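PDB 2HUN: 336aa long hypothetical dTDP-glucose 4,6-dehydratase from Pyrococcus horikoshii, which probably catalyses the NAD-dependent dehydration of dTDP-glucose to the 4-keto-6-deoxy sugar, and binds NAD in a Rossmann-fold domain. Local coordinates for residues A[21-26]-A[30-35]; A[57-62]-A[66-71]; A[80-85]-A[225-230]. All blocks are in the same frame, centred on the assembly; numbering follows the deposited sequence.

Contact 1 of 3, residues A[21-26]-A[30-35]; sequences RYILEK and WEVINI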
loop_
_atom_site.group_PDB
_atom_site.type_symbol
_atom_site.label_atom_id
_atom_site.label_comp_id
_atom_site.label_asym_id
_atom_site.label_seq_id
_atom_site.Cartn_x
_atom_site.Cartn_y
_atom_site.Cartn_z
ATOM N N ARG A 21 -14.420 -17.498 19.249
ATOM C CA ARG A 21 -14.758 -18.699 20.014
ATOM C C ARG A 21 -13.508 -19.220 20.735
ATOM O O ARG A 21 -13.543 -19.555 21.924
ATOM C CB ARG A 21 -15.313 -19.786 19.083
ATOM C CG ARG A 21 -15.925 -20.983 19.816
ATOM C CD ARG A 21 -16.658 -21.910 18.846
ATOM N NE ARG A 21 -17.706 -21.218 18.091
ATOM C CZ ARG A 21 -18.954 -21.035 18.524
ATOM N NH1 ARG A 21 -19.328 -21.492 19.713
ATOM N NH2 ARG A 21 -19.834 -20.390 17.765
ATOM N N TYR A 22 -12.402 -19.281 20.002
ATOM C CA TYR A 22 -11.134 -19.744 20.559
ATOM C C TYR A 22 -10.705 -18.860 21.738
ATOM O O TYR A 22 -10.414 -19.347 22.830
ATOM C CB TYR A 22 -10.057 -19.705 19.472
ATOM C CG TYR A 22 -8.675 -20.062 19.958
ATOM C CD1 TYR A 22 -8.246 -21.387 19.981
ATOM C CD2 TYR A 22 -7.788 -19.069 20.388
ATOM C CE1 TYR A 22 -6.959 -21.719 20.420
ATOM C CE2 TYR A 22 -6.506 -19.388 20.829
ATOM C CZ TYR A 22 -6.100 -20.713 20.841
ATOM O OH TYR A 22 -4.836 -21.037 21.275
ATOM N N ILE A 23 -10.663 -17.556 21.505
ATOM C CA ILE A 23 -10.257 -16.611 22.538
ATOM C C ILE A 23 -11.072 -16.702 23.828
ATOM O O ILE A 23 -10.504 -16.775 24.919
ATOM C CB ILE A 23 -10.299 -15.162 21.994
ATOM C CG1 ILE A 23 -8.988 -14.859 21.261
ATOM C CG2 ILE A 23 -10.567 -14.169 23.114
ATOM C CD1 ILE A 23 -7.731 -15.221 22.053
ATOM N N LEU A 24 -12.397 -16.696 23.711
ATOM C CA LEU A 24 -13.250 -16.775 24.894
ATOM C C LEU A 24 -13.125 -18.125 25.587
ATOM O O LEU A 24 -13.305 -18.231 26.799
ATOM C CB LEU A 24 -14.713 -16.513 24.519
ATOM C CG LEU A 24 -15.011 -15.084 24.061
ATOM C CD1 LEU A 24 -16.465 -14.961 23.633
ATOM C CD2 LEU A 24 -14.700 -14.119 25.193
ATOM N N GLU A 25 -12.801 -19.157 24.821
ATOM C CA GLU A 25 -12.659 -20.484 25.389
ATOM C C GLU A 25 -11.349 -20.635 26.149
ATOM O O GLU A 25 -11.318 -21.226 27.224
ATOM C CB GLU A 25 -12.746 -21.532 24.282
ATOM C CG GLU A 25 -12.812 -22.956 24.781
ATOM C CD GLU A 25 -13.245 -23.920 23.696
ATOM O OE1 GLU A 25 -14.292 -23.662 23.058
ATOM O OE2 GLU A 25 -12.542 -24.931 23.482
ATOM N N LYS A 26 -10.270 -20.088 25.597
ATOM C CA LYS A 26 -8.953 -20.184 26.231
ATOM C C LYS A 26 -8.675 -19.163 27.328
ATOM O O LYS A 26 -7.813 -19.385 28.176
ATOM C CB LYS A 26 -7.853 -20.073 25.174
ATOM C CG LYS A 26 -7.421 -21.405 24.583
ATOM C CD LYS A 26 -8.583 -22.144 23.940
ATOM C CE LYS A 26 -8.160 -23.541 23.511
ATOM N NZ LYS A 26 -7.677 -24.334 24.675
ATOM N N TRP A 30 -11.085 -12.859 29.707
ATOM C CA TRP A 30 -11.013 -11.908 28.607
ATOM C C TRP A 30 -12.415 -11.536 28.145
ATOM O O TRP A 30 -13.375 -12.260 28.401
ATOM C CB TRP A 30 -10.232 -12.507 27.439
ATOM C CG TRP A 30 -8.747 -12.536 27.630
ATOM C CD1 TRP A 30 -8.066 -12.714 28.804
ATOM C CD2 TRP A 30 -7.756 -12.475 26.597
ATOM N NE1 TRP A 30 -6.713 -12.772 28.563
ATOM C CE2 TRP A 30 -6.495 -12.629 27.218
ATOM C CE3 TRP A 30 -7.813 -12.309 25.208
ATOM C CZ2 TRP A 30 -5.296 -12.624 26.493
ATOM C CZ3 TRP A 30 -6.619 -12.305 24.485
ATOM C CH2 TRP A 30 -5.377 -12.461 25.133
ATOM N N GLU A 31 -12.525 -10.400 27.468
ATOM C CA GLU A 31 -13.804 -9.931 26.955
ATOM C C GLU A 31 -13.668 -9.547 25.487
ATOM O O GLU A 31 -12.617 -9.078 25.049
ATOM C CB GLU A 31 -14.290 -8.724 27.751
ATOM C CG GLU A 31 -14.688 -9.034 29.180
ATOM C CD GLU A 31 -15.113 -7.788 29.931
ATOM O OE1 GLU A 31 -16.011 -7.077 29.439
ATOM O OE2 GLU A 31 -14.546 -7.519 31.010
ATOM N N VAL A 32 -14.741 -9.734 24.732
ATOM C CA VAL A 32 -14.724 -9.414 23.321
ATOM C C VAL A 32 -15.887 -8.547 22.855
ATOM O O VAL A 32 -17.041 -8.774 23.214
ATOM C CB VAL A 32 -14.730 -10.698 22.473
ATOM C CG1 VAL A 32 -14.996 -10.353 21.013
ATOM C CG2 VAL A 32 -13.397 -11.428 22.620
ATOM N N ILE A 33 -15.560 -7.539 22.061
ATOM C CA ILE A 33 -16.557 -6.679 21.464
ATOM C C ILE A 33 -16.333 -6.924 19.987
ATOM O O ILE A 33 -15.245 -6.661 19.474
ATOM C CB ILE A 33 -16.317 -5.193 21.737
ATOM C CG1 ILE A 33 -16.511 -4.887 23.221
ATOM C CG2 ILE A 33 -17.265 -4.369 20.881
ATOM C CD1 ILE A 33 -16.164 -3.456 23.589
ATOM N N ASN A 34 -17.350 -7.442 19.314
ATOM C CA ASN A 34 -17.268 -7.738 17.896
ATOM C C ASN A 34 -17.998 -6.688 17.073
ATOM O O ASN A 34 -19.208 -6.521 17.202
ATOM C CB ASN A 34 -17.851 -9.143 17.637
ATOM C CG ASN A 34 -18.107 -9.421 16.166
ATOM O OD1 ASN A 34 -17.530 -8.785 15.292
ATOM N ND2 ASN A 34 -18.968 -10.399 15.890
ATOM N N ILE A 35 -17.256 -5.963 16.243
ATOM C CA ILE A 35 -17.871 -4.960 15.393
ATOM C C ILE A 35 -17.850 -5.538 13.988
ATOM O O ILE A 35 -16.798 -5.884 13.455
ATOM C CB ILE A 35 -17.118 -3.601 15.452
ATOM C CG1 ILE A 35 -17.787 -2.604 14.506
ATOM C CG2 ILE A 35 -15.645 -3.786 15.111
ATOM C CD1 ILE A 35 -17.233 -1.196 14.595
#
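Ile-23 and Leu-24, on the last turn of their helix, pack on Trp-30, just ahead of the next strand, and on Val-32 within it. Ile-23 is in the middle of the tight part. With chi1 at -84°, its CG2 branch is thrown roughly opposite the backbone N, and from there it touches two partners: CE3 of Trp-30 at 3.9 Å and CG2 of Val-32 at 4.0 Å. Its other branch runs on along the indole, where CD1 comes 4.0 Å from Trp-30 CZ3; the methyl CG2 meets this ring obliquely. Leu-24 adds a second prong. Its CD2 methyl reaches CG2 of Val-32 at 3.9 Å and lies equally near the backbone O of Trp-30, so that Val-32 CG2 meets methyls of two successive helix residues, both coming from the helix side. All four of these side chains are buried, and they meet one another through carbon atoms alone. The loose side is the outer turn of the helix. Glu-25 and Lys-26 face solvent there, and CD of Lys-26 lies over one face of the buried Tyr-22 ring, near its rim; on the strand, Glu-31 points away from the helix. Within the beta-alpha-beta unit of strand 5-9, helix 14-26 and strand 31-36, this is the packing of the helix on the second strand. That strand lies between strands 5-9 and 56-60, while Leu-231 and Leu-232 of helix 220-233 pack against Trp-30.

Contact 2 of 3, residues A[57-62]-A[66-71]; sequences TFVKGD and YELVKE. With NAD (nicotinamide-adenine-dinucleotide), chain C.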
loop_
_atom_site.group_PDB
_atom_site.type_symbol
_atom_site.label_atom_id
_atom_site.label_comp_id
_atom_site.label_asym_id
_atom_site.label_seq_id
_atom_site.Cartn_x
_atom_site.Cartn_y
_atom_site.Cartn_z
ATOM N N THR A 57 -19.871 -8.987 23.373
ATOM C CA THR A 57 -20.760 -7.886 23.010
ATOM C C THR A 57 -20.654 -7.679 21.509
ATOM O O THR A 57 -19.548 -7.566 20.977
ATOM C CB THR A 57 -20.350 -6.558 23.677
ATOM O OG1 THR A 57 -20.151 -6.760 25.076
ATOM C CG2 THR A 57 -21.434 -5.513 23.478
ATOM N N PHE A 58 -21.792 -7.637 20.826
ATOM C CA PHE A 58 -21.792 -7.419 19.387
ATOM C C PHE A 58 -22.227 -6.006 19.039
ATOM O O PHE A 58 -23.246 -5.510 19.531
ATOM C CB PHE A 58 -22.712 -8.405 18.669
ATOM C CG PHE A 58 -22.950 -8.055 17.224
ATOM C CD1 PHE A 58 -21.881 -7.876 16.351
ATOM C CD2 PHE A 58 -24.242 -7.876 16.743
ATOM C CE1 PHE A 58 -22.094 -7.520 15.023
ATOM C CE2 PHE A 58 -24.468 -7.520 15.412
ATOM C CZ PHE A 58 -23.392 -7.341 14.552
ATOM N N VAL A 59 -21.441 -5.363 18.185
ATOM C CA VAL A 59 -21.738 -4.016 17.740
ATOM C C VAL A 59 -21.809 -3.994 16.223
ATOM O O VAL A 59 -20.807 -4.214 15.533
ATOM C CB VAL A 59 -20.661 -3.004 18.204
ATOM C CG1 VAL A 59 -20.980 -1.618 17.648
ATOM C CG2 VAL A 59 -20.605 -2.961 19.730
ATOM N N LYS A 60 -23.007 -3.735 15.708
ATOM C CA LYS A 60 -23.219 -3.664 14.274
ATOM C C LYS A 60 -22.770 -2.296 13.787
ATOM O O LYS A 60 -23.274 -1.267 14.245
ATOM C CB LYS A 60 -24.695 -3.882 13.953
ATOM C CG LYS A 60 -25.067 -3.658 12.499
ATOM C CD LYS A 60 -26.051 -4.716 12.038
ATOM C CE LYS A 60 -26.692 -4.351 10.716
ATOM N NZ LYS A 60 -27.793 -3.376 10.919
ATOM N N GLY A 61 -21.815 -2.291 12.862
ATOM C CA GLY A 61 -21.304 -1.039 12.337
ATOM C C GLY A 61 -20.118 -1.229 11.413
ATOM O O GLY A 61 -19.556 -2.325 11.317
ATOM N N ASP A 62 -19.734 -0.144 10.750
ATOM C CA ASP A 62 -18.627 -0.125 9.796
ATOM C C ASP A 62 -17.368 0.444 10.455
ATOM O O ASP A 62 -17.419 1.514 11.053
ATOM C CB ASP A 62 -19.033 0.755 8.608
ATOM C CG ASP A 62 -18.017 0.752 7.491
ATOM O OD1 ASP A 62 -16.847 0.393 7.729
ATOM O OD2 ASP A 62 -18.394 1.134 6.368
ATOM N N TYR A 66 -15.917 6.494 11.970
ATOM C CA TYR A 66 -15.074 7.026 13.035
ATOM C C TYR A 66 -15.778 7.240 14.372
ATOM O O TYR A 66 -15.316 6.747 15.398
ATOM C CB TYR A 66 -14.400 8.338 12.606
ATOM C CG TYR A 66 -13.352 8.771 13.607
ATOM C CD1 TYR A 66 -12.173 8.044 13.758
ATOM C CD2 TYR A 66 -13.584 9.840 14.476
ATOM C CE1 TYR A 66 -11.252 8.357 14.753
ATOM C CE2 TYR A 66 -12.668 10.163 15.476
ATOM C CZ TYR A 66 -11.507 9.416 15.612
ATOM O OH TYR A 66 -10.618 9.700 16.620
ATOM N N GLU A 67 -16.891 7.969 14.361
ATOM C CA GLU A 67 -17.635 8.245 15.588
ATOM C C GLU A 67 -17.991 6.999 16.387
ATOM O O GLU A 67 -17.910 6.994 17.613
ATOM C CB GLU A 67 -18.910 9.036 15.270
ATOM C CG GLU A 67 -18.634 10.437 14.752
ATOM C CD GLU A 67 -17.756 11.237 15.702
ATOM O OE1 GLU A 67 -18.108 11.324 16.897
ATOM O OE2 GLU A 67 -16.718 11.780 15.258
ATOM N N LEU A 68 -18.391 5.939 15.696
ATOM C CA LEU A 68 -18.742 4.705 16.376
ATOM C C LEU A 68 -17.483 3.956 16.813
ATOM O O LEU A 68 -17.370 3.516 17.958
ATOM C CB LEU A 68 -19.566 3.809 15.448
ATOM C CG LEU A 68 -20.001 2.452 16.010
ATOM C CD1 LEU A 68 -21.145 2.642 17.006
ATOM C CD2 LEU A 68 -20.442 1.559 14.865
ATOM N N VAL A 69 -16.534 3.823 15.895
ATOM C CA VAL A 69 -15.302 3.093 16.174
ATOM C C VAL A 69 -14.434 3.670 17.292
ATOM O O VAL A 69 -13.900 2.919 18.109
ATOM C CB VAL A 69 -14.452 2.959 14.887
ATOM C CG1 VAL A 69 -13.117 2.304 15.201
ATOM C CG2 VAL A 69 -15.205 2.132 13.863
ATOM N N LYS A 70 -14.297 4.992 17.340
ATOM C CA LYS A 70 -13.469 5.615 18.370
ATOM C C LYS A 70 -13.937 5.236 19.771
ATOM O O LYS A 70 -13.123 5.000 20.666
ATOM C CB LYS A 70 -13.460 7.145 18.211
ATOM C CG LYS A 70 -14.729 7.862 18.661
ATOM C CD LYS A 70 -14.661 9.341 18.317
ATOM C CE LYS A 70 -15.856 10.127 18.843
ATOM N NZ LYS A 70 -15.840 10.253 20.325
ATOM N N GLU A 71 -15.250 5.160 19.956
ATOM C CA GLU A 71 -15.817 4.815 21.260
ATOM C C GLU A 71 -15.418 3.402 21.678
ATOM O O GLU A 71 -15.159 3.136 22.854
ATOM C CB GLU A 71 -17.338 4.932 21.206
ATOM C CG GLU A 71 -17.820 6.249 20.617
ATOM C CD GLU A 71 -17.740 7.412 21.592
ATOM O OE1 GLU A 71 -16.804 7.455 22.418
ATOM O OE2 GLU A 71 -18.620 8.297 21.518
HETATM P PA NAD C . -15.192 -13.101 5.505
HETATM O O1A NAD C . -15.587 -12.550 4.200
HETATM O O2A NAD C . -15.708 -14.434 5.926
HETATM O O5B NAD C . -15.647 -12.045 6.622
HETATM C C5B NAD C . -15.274 -10.659 6.602
HETATM C C4B NAD C . -16.051 -10.049 7.777
HETATM O O4B NAD C . -15.731 -8.651 7.915
HETATM C C3B NAD C . -17.586 -10.139 7.544
HETATM O O3B NAD C . -18.246 -10.599 8.735
HETATM C C2B NAD C . -17.954 -8.711 7.101
HETATM O O2B NAD C . -19.298 -8.295 7.346
HETATM C C1B NAD C . -16.920 -7.870 7.850
HETATM N N9A NAD C . -16.606 -6.578 7.201
HETATM C C8A NAD C . -16.206 -6.352 5.936
HETATM N N7A NAD C . -16.030 -5.044 5.756
HETATM C C5A NAD C . -16.312 -4.420 6.896
HETATM C C6A NAD C . -16.317 -3.063 7.323
HETATM N N6A NAD C . -15.995 -2.049 6.531
HETATM N N1A NAD C . -16.693 -2.810 8.663
HETATM C C2A NAD C . -17.046 -3.867 9.517
HETATM N N3A NAD C . -17.043 -5.144 9.112
HETATM C C4A NAD C . -16.681 -5.404 7.829
HETATM O O3 NAD C . -13.621 -13.300 5.372
HETATM P PN NAD C . -12.458 -13.886 6.272
HETATM O O1N NAD C . -11.920 -14.977 5.408
HETATM O O2N NAD C . -12.943 -14.324 7.597
HETATM O O5D NAD C . -11.326 -12.732 6.287
HETATM C C5D NAD C . -10.799 -12.140 7.478
HETATM C C4D NAD C . -9.466 -11.427 7.135
HETATM O O4D NAD C . -8.433 -12.387 6.854
HETATM C C3D NAD C . -9.589 -10.495 5.923
HETATM O O3D NAD C . -8.888 -9.259 6.225
HETATM C C2D NAD C . -8.899 -11.294 4.782
HETATM O O2D NAD C . -8.326 -10.392 3.830
HETATM C C1D NAD C . -7.875 -12.109 5.555
HETATM N N1N NAD C . -7.483 -13.385 4.921
HETATM C C2N NAD C . -8.393 -14.485 4.778
HETATM C C3N NAD C . -7.937 -15.670 4.175
HETATM C C7N NAD C . -8.858 -16.899 3.997
HETATM O O7N NAD C . -8.359 -17.968 3.624
HETATM N N7N NAD C . -10.154 -16.790 4.263
HETATM C C4N NAD C . -6.598 -15.767 3.715
HETATM C C5N NAD C . -5.719 -14.674 3.862
HETATM C C6N NAD C . -6.146 -13.479 4.465
#
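In this Rossmann fold the end of parallel strand 56-60 leads into a loop that receives the adenine of NAD, and here Val-59, Lys-60, Gly-61 and Asp-62 meet Leu-68 and Val-69 of the next helix. Leu-68 leans toward the strand with its CG anti to the backbone N (chi1 179°), which carries CD2 to 3.7 Å from CA of Gly-61. The same methyl lies 4.0 Å from Lys-60 O and, more loosely, 4.3 Å from Val-59 CG1. A beta carbon on Gly-61 would run straight into it, so the glycine is what allows so close an approach. One residue on, CG2 of Val-69 sits 3.6 Å from Asp-62 O, and the Val-69 side chain also touches Leu-109 of helix 96-116. The polar work falls to the Asp-62 carboxylate. OD1 accepts a hydrogen bond from the adenine amino group N6A of NAD at 2.9 Å, bent to 154° at the hydrogen, and another from the backbone N of Ala-64; OD2 is hydrogen-bonded to NE2 of His-100. A leucine in place of Asp-62 would probably leave the adenine amino group and the Ala-64 amide without OD1, and His-100 without OD2. An aspartate after this strand, reading the adenine amino group, is characteristic of the NAD site in short-chain dehydrogenase/reductase enzymes.

Contact 3 of 3, residues A[80-85]-A[225-230]; sequences VHLAAE and RAIELV. With NAD (nicotinamide-adenine-dinucleotide), chain C.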
loop_
_atom_site.group_PDB
_atom_site.type_symbol
_atom_site.label_atom_id
_atom_site.label_comp_id
_atom_site.label_asym_id
_atom_site.label_seq_id
_atom_site.Cartn_x
_atom_site.Cartn_y
_atom_site.Cartn_z
ATOM N N VAL A 80 -7.979 -6.654 17.174
ATOM C CA VAL A 80 -7.633 -7.644 16.159
ATOM C C VAL A 80 -8.510 -7.305 14.958
ATOM O O VAL A 80 -9.720 -7.521 14.984
ATOM C CB VAL A 80 -7.915 -9.072 16.656
ATOM C CG1 VAL A 80 -7.632 -10.079 15.549
ATOM C CG2 VAL A 80 -7.040 -9.376 17.875
ATOM N N HIS A 81 -7.881 -6.770 13.913
ATOM C CA HIS A 81 -8.524 -6.260 12.680
ATOM C C HIS A 81 -8.725 -7.323 11.565
ATOM O O HIS A 81 -7.873 -7.535 10.713
ATOM C CB HIS A 81 -7.677 -5.103 12.148
ATOM C CG HIS A 81 -8.442 -4.368 11.078
ATOM N ND1 HIS A 81 -9.769 -4.096 11.162
ATOM C CD2 HIS A 81 -7.958 -3.844 9.874
ATOM C CE1 HIS A 81 -10.073 -3.422 10.036
ATOM N NE2 HIS A 81 -9.008 -3.257 9.246
ATOM N N LEU A 82 -9.885 -7.972 11.500
ATOM C CA LEU A 82 -10.153 -8.947 10.448
ATOM C C LEU A 82 -11.105 -8.419 9.378
ATOM O O LEU A 82 -11.167 -8.966 8.278
ATOM C CB LEU A 82 -10.728 -10.225 11.057
ATOM C CG LEU A 82 -9.737 -10.988 11.936
ATOM C CD1 LEU A 82 -10.399 -11.385 13.249
ATOM C CD2 LEU A 82 -9.234 -12.203 11.190
ATOM N N ALA A 83 -11.833 -7.352 9.693
ATOM C CA ALA A 83 -12.790 -6.773 8.758
ATOM C C ALA A 83 -12.204 -6.360 7.408
ATOM O O ALA A 83 -11.230 -5.601 7.336
ATOM C CB ALA A 83 -13.487 -5.582 9.405
ATOM N N ALA A 84 -12.824 -6.843 6.335
ATOM C CA ALA A 84 -12.378 -6.528 4.983
ATOM C C ALA A 84 -13.314 -7.136 3.949
ATOM O O ALA A 84 -14.074 -8.053 4.258
ATOM C CB ALA A 84 -10.960 -7.072 4.758
ATOM N N GLU A 85 -13.255 -6.602 2.733
ATOM C CA GLU A 85 -14.022 -7.104 1.588
ATOM C C GLU A 85 -12.960 -7.942 0.874
ATOM O O GLU A 85 -11.881 -7.425 0.549
ATOM C CB GLU A 85 -14.466 -5.953 0.690
ATOM C CG GLU A 85 -15.685 -5.179 1.195
ATOM C CD GLU A 85 -16.975 -5.990 1.100
ATOM O OE1 GLU A 85 -17.047 -6.927 0.275
ATOM O OE2 GLU A 85 -17.928 -5.681 1.842
ATOM N N ARG A 225 -4.258 -19.422 16.409
ATOM C CA ARG A 225 -3.209 -19.555 17.413
ATOM C C ARG A 225 -2.059 -18.604 17.108
ATOM O O ARG A 225 -1.473 -18.007 18.024
ATOM C CB ARG A 225 -2.711 -21.005 17.474
ATOM C CG ARG A 225 -3.702 -21.956 18.157
ATOM C CD ARG A 225 -3.327 -23.425 17.971
ATOM N NE ARG A 225 -4.309 -24.327 18.579
ATOM C CZ ARG A 225 -4.398 -24.581 19.884
ATOM N NH1 ARG A 225 -3.561 -24.004 20.739
ATOM N NH2 ARG A 225 -5.338 -25.401 20.342
ATOM N N ALA A 226 -1.744 -18.458 15.820
ATOM C CA ALA A 226 -0.683 -17.555 15.394
ATOM C C ALA A 226 -1.063 -16.109 15.726
ATOM O O ALA A 226 -0.248 -15.362 16.256
ATOM C CB ALA A 226 -0.438 -17.699 13.890
ATOM N N ILE A 227 -2.293 -15.713 15.408
ATOM C CA ILE A 227 -2.741 -14.354 15.701
ATOM C C ILE A 227 -2.625 -14.080 17.203
ATOM O O ILE A 227 -2.147 -13.020 17.619
ATOM C CB ILE A 227 -4.210 -14.132 15.250
ATOM C CG1 ILE A 227 -4.304 -14.223 13.722
ATOM C CG2 ILE A 227 -4.714 -12.773 15.750
ATOM C CD1 ILE A 227 -5.703 -14.007 13.143
ATOM N N GLU A 228 -3.061 -15.040 18.013
ATOM C CA GLU A 228 -2.993 -14.904 19.464
ATOM C C GLU A 228 -1.554 -14.642 19.884
ATOM O O GLU A 228 -1.273 -13.731 20.667
ATOM C CB GLU A 228 -3.494 -16.182 20.151
ATOM C CG GLU A 228 -3.230 -16.220 21.663
ATOM C CD GLU A 228 -3.737 -17.488 22.341
ATOM O OE1 GLU A 228 -3.509 -18.596 21.808
ATOM O OE2 GLU A 228 -4.353 -17.378 23.421
ATOM N N LEU A 229 -0.645 -15.455 19.349
ATOM C CA LEU A 229 0.771 -15.349 19.653
ATOM C C LEU A 229 1.313 -13.977 19.260
ATOM O O LEU A 229 2.047 -13.354 20.023
ATOM C CB LEU A 229 1.531 -16.454 18.911
ATOM C CG LEU A 229 2.829 -16.958 19.532
ATOM C CD1 LEU A 229 2.605 -17.311 20.999
ATOM C CD2 LEU A 229 3.299 -18.189 18.760
ATOM N N VAL A 230 0.957 -13.519 18.062
ATOM C CA VAL A 230 1.398 -12.220 17.571
ATOM C C VAL A 230 0.827 -11.119 18.472
ATOM O O VAL A 230 1.510 -10.152 18.782
ATOM C CB VAL A 230 0.935 -11.984 16.101
ATOM C CG1 VAL A 230 1.181 -10.531 15.695
ATOM C CG2 VAL A 230 1.695 -12.909 15.160
HETATM P PA NAD C . -15.192 -13.101 5.505
HETATM O O1A NAD C . -15.587 -12.550 4.200
HETATM O O2A NAD C . -15.708 -14.434 5.926
HETATM O O5B NAD C . -15.647 -12.045 6.622
HETATM C C5B NAD C . -15.274 -10.659 6.602
HETATM C C4B NAD C . -16.051 -10.049 7.777
HETATM O O4B NAD C . -15.731 -8.651 7.915
HETATM C C3B NAD C . -17.586 -10.139 7.544
HETATM O O3B NAD C . -18.246 -10.599 8.735
HETATM C C2B NAD C . -17.954 -8.711 7.101
HETATM O O2B NAD C . -19.298 -8.295 7.346
HETATM C C1B NAD C . -16.920 -7.870 7.850
HETATM N N9A NAD C . -16.606 -6.578 7.201
HETATM C C8A NAD C . -16.206 -6.352 5.936
HETATM N N7A NAD C . -16.030 -5.044 5.756
HETATM C C5A NAD C . -16.312 -4.420 6.896
HETATM C C6A NAD C . -16.317 -3.063 7.323
HETATM N N6A NAD C . -15.995 -2.049 6.531
HETATM N N1A NAD C . -16.693 -2.810 8.663
HETATM C C2A NAD C . -17.046 -3.867 9.517
HETATM N N3A NAD C . -17.043 -5.144 9.112
HETATM C C4A NAD C . -16.681 -5.404 7.829
HETATM O O3 NAD C . -13.621 -13.300 5.372
HETATM P PN NAD C . -12.458 -13.886 6.272
HETATM O O1N NAD C . -11.920 -14.977 5.408
HETATM O O2N NAD C . -12.943 -14.324 7.597
HETATM O O5D NAD C . -11.326 -12.732 6.287
HETATM C C5D NAD C . -10.799 -12.140 7.478
HETATM C C4D NAD C . -9.466 -11.427 7.135
HETATM O O4D NAD C . -8.433 -12.387 6.854
HETATM C C3D NAD C . -9.589 -10.495 5.923
HETATM O O3D NAD C . -8.888 -9.259 6.225
HETATM C C2D NAD C . -8.899 -11.294 4.782
HETATM O O2D NAD C . -8.326 -10.392 3.830
HETATM C C1D NAD C . -7.875 -12.109 5.555
HETATM N N1N NAD C . -7.483 -13.385 4.921
HETATM C C2N NAD C . -8.393 -14.485 4.778
HETATM C C3N NAD C . -7.937 -15.670 4.175
HETATM C C7N NAD C . -8.858 -16.899 3.997
HETATM O O7N NAD C . -8.359 -17.968 3.624
HETATM N N7N NAD C . -10.154 -16.790 4.263
HETATM C C4N NAD C . -6.598 -15.767 3.715
HETATM C C5N NAD C . -5.719 -14.674 3.862
HETATM C C6N NAD C . -6.146 -13.479 4.465
#
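Beside the spot where Val-80 and Leu-82 meet Ile-227, the flat group to look at is the adenine of NAD. The methyl of Ala-83 stands over one of its faces, CB lying 3.6 Å from C4A. At the rim, O of Ala-84 approaches C8A to 3.2 Å, tilted out of the ring plane toward the Ala-83 side. The second flat group, the His-81 imidazole, turns away from helix 220-233; its ND1 and NE2 are hydrogen-bonded to the hydroxyls of Thr-9 and Thr-106, which fix the ring's rotation, and the His-124 ring meets it with the planes about 25° apart. The contact itself is small and wholly apolar. CG2 of Ile-227, anti to the backbone N, touches Val-80 CG1 at 4.0 Å as the two side chains slant across each other. The longer branch of Ile-227 is fully extended (chi2 -179°), which brings CD1 to 4.4 Å from Leu-82 CD2, a looser touch. That leucine methyl works on two fronts, since CD2 also packs 4.0 Å from C5D, next to the nicotinamide ribose of NAD. The backbone of the same residue takes part too: Leu-82 O accepts a hydrogen bond from the nicotinamide-ribose hydroxyl O3D at 3.1 Å, while the Ala-84 methyl lies 3.4 Å from O3D. Phe-19 of helix 14-26 and Val-125 of strand 121-127 pack against Ile-227 as well. A parallel strand whose C-terminal end runs into a loop lying along the dinucleotide, here with two alanines against it, is typical of the Rossmann-type NAD site.

Overall arrangement
All three contacts pack helices on one predominantly parallel sheet. Contacts 1 and 2, with centres about 17 Å apart, are joined through neighbouring strands 31-36 and 56-60: Asn-34 O probably accepts from Val-59 N at 2.7 Å, and Asn-34 N probably gives to Thr-57 O at 2.8 Å. The centre of contact 3 is about 12 Å from that of contact 1, and their helices are tied by a probable hydrogen bond between Tyr-22 OH and Glu-228 OE1 (2.8 Å). Contacts 2 and 3 do not touch, with centres about 18 Å apart, yet both reach NAD, 57-62 at the adenine amino group and 80-85 at the adenine and the nicotinamide ribose. Contact 1 stands back, with the Val-32 side chain about 13 Å from NAD.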